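Local structure of acyl-CoA thioesterase II TesB2 (Mycobacterium marinum, 3U0A) at residues A125-D130 and R159-P164; D180-P183 and V187-I190; I257-Q260 and L264-A267. The protein probably hydrolyses fatty acyl-CoA thioesters to free fatty acids and coenzyme A, as a member of the C/M/P thioester hydrolase family. All blocks are in the same frame, centred on the assembly; numbering follows the deposited sequence.

The three contacts follow one another along the chain without overlap, in the order of their numbers. Interaction 1 joins two loops at the surface, its centre about 22 Å from the centre of the chain. Interaction 2 brings the loop after strand 171-178 against helix 186-200, and interaction 3 pairs strands 250-259 and 264-275 of a beta hairpin. Interactions 1 and 3 have centres about 16 Å apart and touch where P129 packs on Q260. Interactions 2 and 3 do not touch, with centres about 15 Å apart, but the same helix serves both: its L193 packs on I257 and A266. Both belong to the C-terminal hotdog unit; interaction 1 lies at its surface beside strand 171-178.

Interaction 1: A125-D130 and R159-P164; sequences AAPPPD and RDLLAP
L161 makes the first contact of segment 159-164 with P127. Its CB meets the outer ring carbon of the proline, at 4.2 Å between L161 CB and P127 CG. With chi1 at -55° CG stands opposite the carbonyl carbon, and the branch reaches along the proline ring, so that L161 CD1 also comes to 4.4 Å from P127 CG. Behind L161 the chain makes a loose turn, marked by a weak backbone bond from L162 N to R159 O.

L162 then points away from 125-130 and lays its side chain on Q171 and Q173 of strand 171-178. The loops on which the two segments lie flank strand 152-156, which in this chain is an outermost strand next to 171-178 in the C-terminal hotdog unit. Running past each other in opposite directions, they meet near the surface and bury just 153 Å² between them. P127 has a further partner in strand 171-178: its O accepts a weak hydrogen bond from W175 NE1.

In the extended chain that follows, A163 points to the other side from L162, and its methyl faces the partner segment. A163 CB sits 3.4 Å from A125 O, a van der Waals contact between a methyl and a carbonyl oxygen. The two alanine methyls lie farther apart, with A125 CB and A163 CB separated by 4.2 Å. A163 in turn is held to the sheet by its own carbonyl, since A163 O accepts a hydrogen bond from Q171 NE2. P164, the last residue of the segment, rests its ring on the same Q171.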
loop_
_atom_site.group_PDB
_atom_site.type_symbol
_atom_site.label_atom_id
_atom_site.label_comp_id
_atom_site.label_asym_id
_atom_site.label_seq_id
_atom_site.Cartn_x
_atom_site.Cartn_y
_atom_site.Cartn_z
ATOM N N ALA A 125 -15.530 0.361 -18.207
ATOM C CA ALA A 125 -15.739 0.049 -19.594
ATOM C C ALA A 125 -14.381 -0.193 -20.226
ATOM O O ALA A 125 -13.528 0.706 -20.275
ATOM C CB ALA A 125 -16.462 1.197 -20.303
ATOM N N ALA A 126 -14.158 -1.430 -20.635
ATOM C CA ALA A 126 -13.011 -1.786 -21.447
ATOM C C ALA A 126 -13.561 -2.579 -22.635
ATOM O O ALA A 126 -14.723 -3.046 -22.609
ATOM C CB ALA A 126 -11.994 -2.597 -20.658
ATOM N N PRO A 127 -12.777 -2.651 -23.711
ATOM C CA PRO A 127 -13.230 -3.466 -24.808
ATOM C C PRO A 127 -12.842 -4.899 -24.495
ATOM O O PRO A 127 -11.913 -5.107 -23.711
ATOM C CB PRO A 127 -12.463 -2.913 -26.008
ATOM C CG PRO A 127 -11.280 -2.244 -25.432
ATOM C CD PRO A 127 -11.674 -1.753 -24.085
ATOM N N PRO A 128 -13.556 -5.884 -25.071
ATOM C CA PRO A 128 -13.149 -7.241 -24.781
ATOM C C PRO A 128 -11.730 -7.527 -25.286
ATOM O O PRO A 128 -11.243 -6.838 -26.181
ATOM C CB PRO A 128 -14.185 -8.090 -25.523
ATOM C CG PRO A 128 -15.395 -7.244 -25.570
ATOM C CD PRO A 128 -14.911 -5.823 -25.643
ATOM N N PRO A 129 -11.056 -8.524 -24.701
ATOM C CA PRO A 129 -9.695 -8.831 -25.172
ATOM C C PRO A 129 -9.653 -9.400 -26.587
ATOM O O PRO A 129 -8.690 -9.198 -27.312
ATOM C CB PRO A 129 -9.217 -9.893 -24.175
ATOM C CG PRO A 129 -10.474 -10.515 -23.640
ATOM C CD PRO A 129 -11.506 -9.427 -23.627
ATOM N N ASP A 130 -10.725 -10.089 -26.961
ATOM C CA ASP A 130 -10.672 -10.892 -28.182
ATOM C C ASP A 130 -10.496 -10.060 -29.447
ATOM O O ASP A 130 -9.877 -10.552 -30.424
ATOM C CB ASP A 130 -11.848 -11.871 -28.298
ATOM C CG ASP A 130 -11.448 -13.291 -27.925
ATOM O OD1 ASP A 130 -10.335 -13.464 -27.367
ATOM O OD2 ASP A 130 -12.243 -14.222 -28.197
ATOM N N ARG A 159 -4.813 3.677 -26.712
ATOM C CA ARG A 159 -5.114 4.940 -26.038
ATOM C C ARG A 159 -6.553 5.427 -26.431
ATOM O O ARG A 159 -7.319 5.911 -25.579
ATOM C CB ARG A 159 -4.001 5.984 -26.283
ATOM N N ASP A 160 -6.938 5.226 -27.691
ATOM C CA ASP A 160 -8.265 5.682 -28.192
ATOM C C ASP A 160 -9.502 4.936 -27.694
ATOM O O ASP A 160 -10.611 5.432 -27.854
ATOM C CB ASP A 160 -8.305 5.627 -29.729
ATOM C CG ASP A 160 -7.724 6.860 -30.361
ATOM O OD1 ASP A 160 -7.577 7.878 -29.645
ATOM O OD2 ASP A 160 -7.414 6.832 -31.571
ATOM N N LEU A 161 -9.328 3.736 -27.158
ATOM C CA LEU A 161 -10.458 2.979 -26.622
ATOM C C LEU A 161 -10.556 3.074 -25.080
ATOM O O LEU A 161 -11.534 2.578 -24.478
ATOM C CB LEU A 161 -10.383 1.521 -27.081
ATOM C CG LEU A 161 -10.287 1.403 -28.607
ATOM C CD1 LEU A 161 -10.110 -0.059 -29.063
ATOM C CD2 LEU A 161 -11.493 2.106 -29.257
ATOM N N LEU A 162 -9.566 3.688 -24.444
ATOM C CA LEU A 162 -9.489 3.627 -22.999
ATOM C C LEU A 162 -10.550 4.553 -22.430
ATOM O O LEU A 162 -10.668 5.684 -22.879
ATOM C CB LEU A 162 -8.101 4.059 -22.539
ATOM C CG LEU A 162 -7.801 4.034 -21.044
ATOM C CD1 LEU A 162 -6.288 3.888 -20.860
ATOM C CD2 LEU A 162 -8.345 5.284 -20.363
ATOM N N ALA A 163 -11.316 4.088 -21.452
ATOM C CA ALA A 163 -12.337 4.927 -20.824
ATOM C C ALA A 163 -11.676 5.815 -19.763
ATOM O O ALA A 163 -11.322 5.329 -18.679
ATOM C CB ALA A 163 -13.430 4.063 -20.190
ATOM N N PRO A 164 -11.466 7.112 -20.083
ATOM C CA PRO A 164 -10.716 7.914 -19.132
ATOM C C PRO A 164 -11.590 8.358 -17.943
ATOM O O PRO A 164 -12.811 8.400 -18.034
ATOM C CB PRO A 164 -10.227 9.122 -19.982
ATOM C CG PRO A 164 -10.762 8.921 -21.366
ATOM C CD PRO A 164 -11.863 7.906 -21.264
#

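Interaction 2: D180-P183 and V187-I190; sequences DPLP and VLHI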
loop_
_atom_site.group_PDB
_atom_site.type_symbol
_atom_site.label_atom_id
_atom_site.label_comp_id
_atom_site.label_asym_id
_atom_site.label_seq_id
_atom_site.Cartn_x
_atom_site.Cartn_y
_atom_site.Cartn_z
ATOM N N ASP A 180 -1.725 -21.514 -20.698
ATOM C CA ASP A 180 -2.008 -22.914 -20.420
ATOM C C ASP A 180 -2.670 -23.004 -19.068
ATOM O O ASP A 180 -2.347 -22.204 -18.186
ATOM C CB ASP A 180 -0.720 -23.758 -20.357
ATOM C CG ASP A 180 -0.049 -23.968 -21.719
ATOM O OD1 ASP A 180 -0.526 -23.488 -22.791
ATOM O OD2 ASP A 180 0.990 -24.663 -21.674
ATOM N N PRO A 181 -3.554 -24.005 -18.888
ATOM C CA PRO A 181 -4.281 -24.184 -17.640
ATOM C C PRO A 181 -3.305 -24.428 -16.522
ATOM O O PRO A 181 -2.256 -25.028 -16.761
ATOM C CB PRO A 181 -5.135 -25.445 -17.869
ATOM C CG PRO A 181 -5.142 -25.664 -19.337
ATOM C CD PRO A 181 -3.842 -25.084 -19.853
ATOM N N LEU A 182 -3.670 -23.965 -15.329
ATOM C CA LEU A 182 -2.840 -24.024 -14.155
ATOM C C LEU A 182 -3.436 -25.004 -13.155
ATOM O O LEU A 182 -4.630 -25.250 -13.149
ATOM C CB LEU A 182 -2.798 -22.626 -13.498
ATOM C CG LEU A 182 -2.142 -21.505 -14.309
ATOM C CD1 LEU A 182 -2.566 -20.116 -13.885
ATOM C CD2 LEU A 182 -0.629 -21.665 -14.206
ATOM N N PRO A 183 -2.620 -25.518 -12.253
ATOM C CA PRO A 183 -3.158 -26.228 -11.100
ATOM C C PRO A 183 -4.182 -25.399 -10.323
ATOM O O PRO A 183 -4.170 -24.138 -10.397
ATOM C CB PRO A 183 -1.934 -26.452 -10.225
ATOM C CG PRO A 183 -0.770 -26.369 -11.148
ATOM C CD PRO A 183 -1.153 -25.495 -12.284
ATOM N N VAL A 187 -2.813 -20.308 -4.019
ATOM C CA VAL A 187 -1.560 -19.621 -3.742
ATOM C C VAL A 187 -0.783 -19.373 -5.032
ATOM O O VAL A 187 -0.181 -18.348 -5.196
ATOM C CB VAL A 187 -0.691 -20.448 -2.751
ATOM C CG1 VAL A 187 0.704 -19.878 -2.617
ATOM C CG2 VAL A 187 -1.355 -20.504 -1.383
ATOM N N LEU A 188 -0.816 -20.343 -5.929
ATOM C CA LEU A 188 -0.169 -20.233 -7.225
ATOM C C LEU A 188 -0.803 -19.123 -8.060
ATOM O O LEU A 188 -0.130 -18.463 -8.848
ATOM C CB LEU A 188 -0.247 -21.573 -7.997
ATOM C CG LEU A 188 0.269 -21.555 -9.448
ATOM C CD1 LEU A 188 1.758 -21.303 -9.518
ATOM C CD2 LEU A 188 -0.063 -22.842 -10.168
ATOM N N HIS A 189 -2.106 -18.960 -7.914
ATOM C CA HIS A 189 -2.807 -17.948 -8.663
ATOM C C HIS A 189 -2.457 -16.588 -8.138
ATOM O O HIS A 189 -2.144 -15.710 -8.909
ATOM C CB HIS A 189 -4.322 -18.226 -8.696
ATOM C CG HIS A 189 -4.682 -19.432 -9.541
ATOM N ND1 HIS A 189 -5.215 -19.322 -10.752
ATOM C CD2 HIS A 189 -4.491 -20.792 -9.318
ATOM C CE1 HIS A 189 -5.363 -20.539 -11.277
ATOM N NE2 HIS A 189 -4.927 -21.432 -10.389
ATOM N N ILE A 190 -2.468 -16.435 -6.815
ATOM C CA ILE A 190 -2.084 -15.180 -6.160
ATOM C C ILE A 190 -0.664 -14.756 -6.612
ATOM O O ILE A 190 -0.473 -13.632 -7.058
ATOM C CB ILE A 190 -2.257 -15.282 -4.614
ATOM C CG1 ILE A 190 -3.744 -15.377 -4.240
ATOM C CG2 ILE A 190 -1.732 -14.054 -3.908
ATOM C CD1 ILE A 190 -3.989 -16.091 -2.919
#
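This is a largely buried contact between a loop and the helix it leads into, in which L182 and P183 lie against L188 and H189 near the start of helix 186-200. One polar bond and a small apolar cluster hold it together, and the two segments bury 195 Å² between them.

The polar bond runs from the imidazole of H189 back to the loop. H189 NE2 donates to P183 O over 2.8 Å, with an N-H...O angle of 154°. The carbonyl points almost straight at the nitrogen (C=O...N 163°), and the oxygen lies at the ring edge, close to the imidazole plane. On the other nitrogen, ND1 is hydrogen-bonded to the backbone N of A233. With both nitrogens engaged, the rotation of the ring is probably well defined.

L182 runs past H189 in the opposite direction and brings L182 CD1 to 3.8 Å from H189 CE1, an oblique approach to the ring. Its other methyl reaches the neighbouring leucine, L182 CD2 standing 4.2 Å from L188 CD2. The same L188 methyl presses against the proline ring, at 3.6 Å from P183 CD and 3.7 Å from P183 CG. L188 can do this because its CG is anti to the backbone N (chi1 174°), which carries the branch outward from the helix toward P183.

The backbone of L182 is held as well, its N by D234 OD2 and its O by R232 NH2, while E8 and L11 add packing on L188. A long helix laid against a curved antiparallel sheet is the hallmark of the hotdog fold, and here the loop from strand 171-178 is fastened to the first turn of that helix.

Interaction 3: I257-Q260 and L264-A267; sequences IFTQ and LVAA
I257 N donates to A266 O over 2.8 Å, the shorter of the two backbone bonds between 257-260 and 264-267. V265 N returns a nearly straight one to I257 O at 2.9 Å (N-H...O 174°). The strands form an antiparallel beta hairpin, the axes of 257-259 and 264-267 approaching to 4.7 Å, with a classic beta bulge: V265 and A266 both lie opposite I257, and the register slips by one before F258 pairs with L264.

The side chains follow this slip. I257 and A266 share the face on which L193 of helix 186-200 packs, whereas F258 and L264 project from the reverse face. There L264 CD1 sits over one face of the phenyl ring in a CH-pi contact, 4.2 Å from the ring centroid and displaced toward the rim. With CG anti to the backbone N (chi1 170°) the leucine branch is carried over the ring, while L264 CB meets F258 CE1 at 3.6 Å. L264 also packs on S245 of the second subunit.

V265 CG2, between its own backbone N and carbonyl carbon, lies 3.2 Å from I257 O and 3.8 Å from I257 CG2; V265 CG1 meets T259 CG2 at 3.6 Å.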
loop_
_atom_site.group_PDB
_atom_site.type_symbol
_atom_site.label_atom_id
_atom_site.label_comp_id
_atom_site.label_asym_id
_atom_site.label_seq_id
_atom_site.Cartn_x
_atom_site.Cartn_y
_atom_site.Cartn_z
ATOM N N ILE A 257 -7.689 -5.168 -10.283
ATOM C CA ILE A 257 -7.735 -6.274 -11.198
ATOM C C ILE A 257 -9.112 -6.915 -11.140
ATOM O O ILE A 257 -9.617 -7.221 -10.068
ATOM C CB ILE A 257 -6.609 -7.267 -10.883
ATOM C CG1 ILE A 257 -5.287 -6.678 -11.318
ATOM C CG2 ILE A 257 -6.799 -8.559 -11.632
ATOM C CD1 ILE A 257 -4.223 -6.744 -10.272
ATOM N N PHE A 258 -9.738 -7.050 -12.305
ATOM C CA PHE A 258 -11.057 -7.642 -12.400
ATOM C C PHE A 258 -11.008 -8.907 -13.249
ATOM O O PHE A 258 -10.163 -9.039 -14.137
ATOM C CB PHE A 258 -12.018 -6.711 -13.060
ATOM C CG PHE A 258 -12.206 -5.441 -12.360
ATOM C CD1 PHE A 258 -13.306 -5.254 -11.562
ATOM C CD2 PHE A 258 -11.342 -4.393 -12.561
ATOM C CE1 PHE A 258 -13.523 -4.044 -10.928
ATOM C CE2 PHE A 258 -11.548 -3.184 -11.938
ATOM C CZ PHE A 258 -12.635 -3.004 -11.112
ATOM N N THR A 259 -11.923 -9.822 -12.966
ATOM C CA THR A 259 -12.182 -10.941 -13.865
ATOM C C THR A 259 -13.010 -10.402 -15.026
ATOM O O THR A 259 -13.508 -9.256 -14.965
ATOM C CB THR A 259 -12.984 -12.069 -13.178
ATOM O OG1 THR A 259 -14.327 -11.636 -12.947
ATOM C CG2 THR A 259 -12.341 -12.454 -11.841
ATOM N N GLN A 260 -13.190 -11.219 -16.052
ATOM C CA GLN A 260 -13.972 -10.793 -17.186
ATOM C C GLN A 260 -15.465 -10.628 -16.824
ATOM O O GLN A 260 -16.148 -9.766 -17.364
ATOM C CB GLN A 260 -13.803 -11.768 -18.321
ATOM C CG GLN A 260 -13.831 -11.085 -19.673
ATOM C CD GLN A 260 -13.643 -12.070 -20.814
ATOM O OE1 GLN A 260 -13.542 -13.286 -20.585
ATOM N NE2 GLN A 260 -13.598 -11.558 -22.041
ATOM N N LEU A 264 -14.120 -7.615 -8.886
ATOM C CA LEU A 264 -12.889 -6.987 -8.415
ATOM C C LEU A 264 -12.213 -7.961 -7.452
ATOM O O LEU A 264 -12.792 -8.320 -6.438
ATOM C CB LEU A 264 -13.213 -5.642 -7.719
ATOM C CG LEU A 264 -12.105 -4.948 -6.949
ATOM C CD1 LEU A 264 -10.926 -4.617 -7.843
ATOM C CD2 LEU A 264 -12.677 -3.693 -6.351
ATOM N N VAL A 265 -10.994 -8.375 -7.788
ATOM C CA VAL A 265 -10.334 -9.474 -7.103
ATOM C C VAL A 265 -9.042 -9.090 -6.424
ATOM O O VAL A 265 -8.657 -9.783 -5.493
ATOM C CB VAL A 265 -10.072 -10.649 -8.076
ATOM C CG1 VAL A 265 -11.384 -11.105 -8.699
ATOM C CG2 VAL A 265 -9.096 -10.264 -9.172
ATOM N N ALA A 266 -8.382 -8.006 -6.884
ATOM C CA ALA A 266 -7.168 -7.451 -6.234
ATOM C C ALA A 266 -6.910 -5.956 -6.519
ATOM O O ALA A 266 -7.321 -5.423 -7.556
ATOM C CB ALA A 266 -5.928 -8.288 -6.566
ATOM N N ALA A 267 -6.280 -5.284 -5.548
ATOM C CA ALA A 267 -5.852 -3.893 -5.643
ATOM C C ALA A 267 -4.370 -3.855 -5.405
ATOM O O ALA A 267 -3.850 -4.662 -4.642
ATOM C CB ALA A 267 -6.559 -3.021 -4.625
#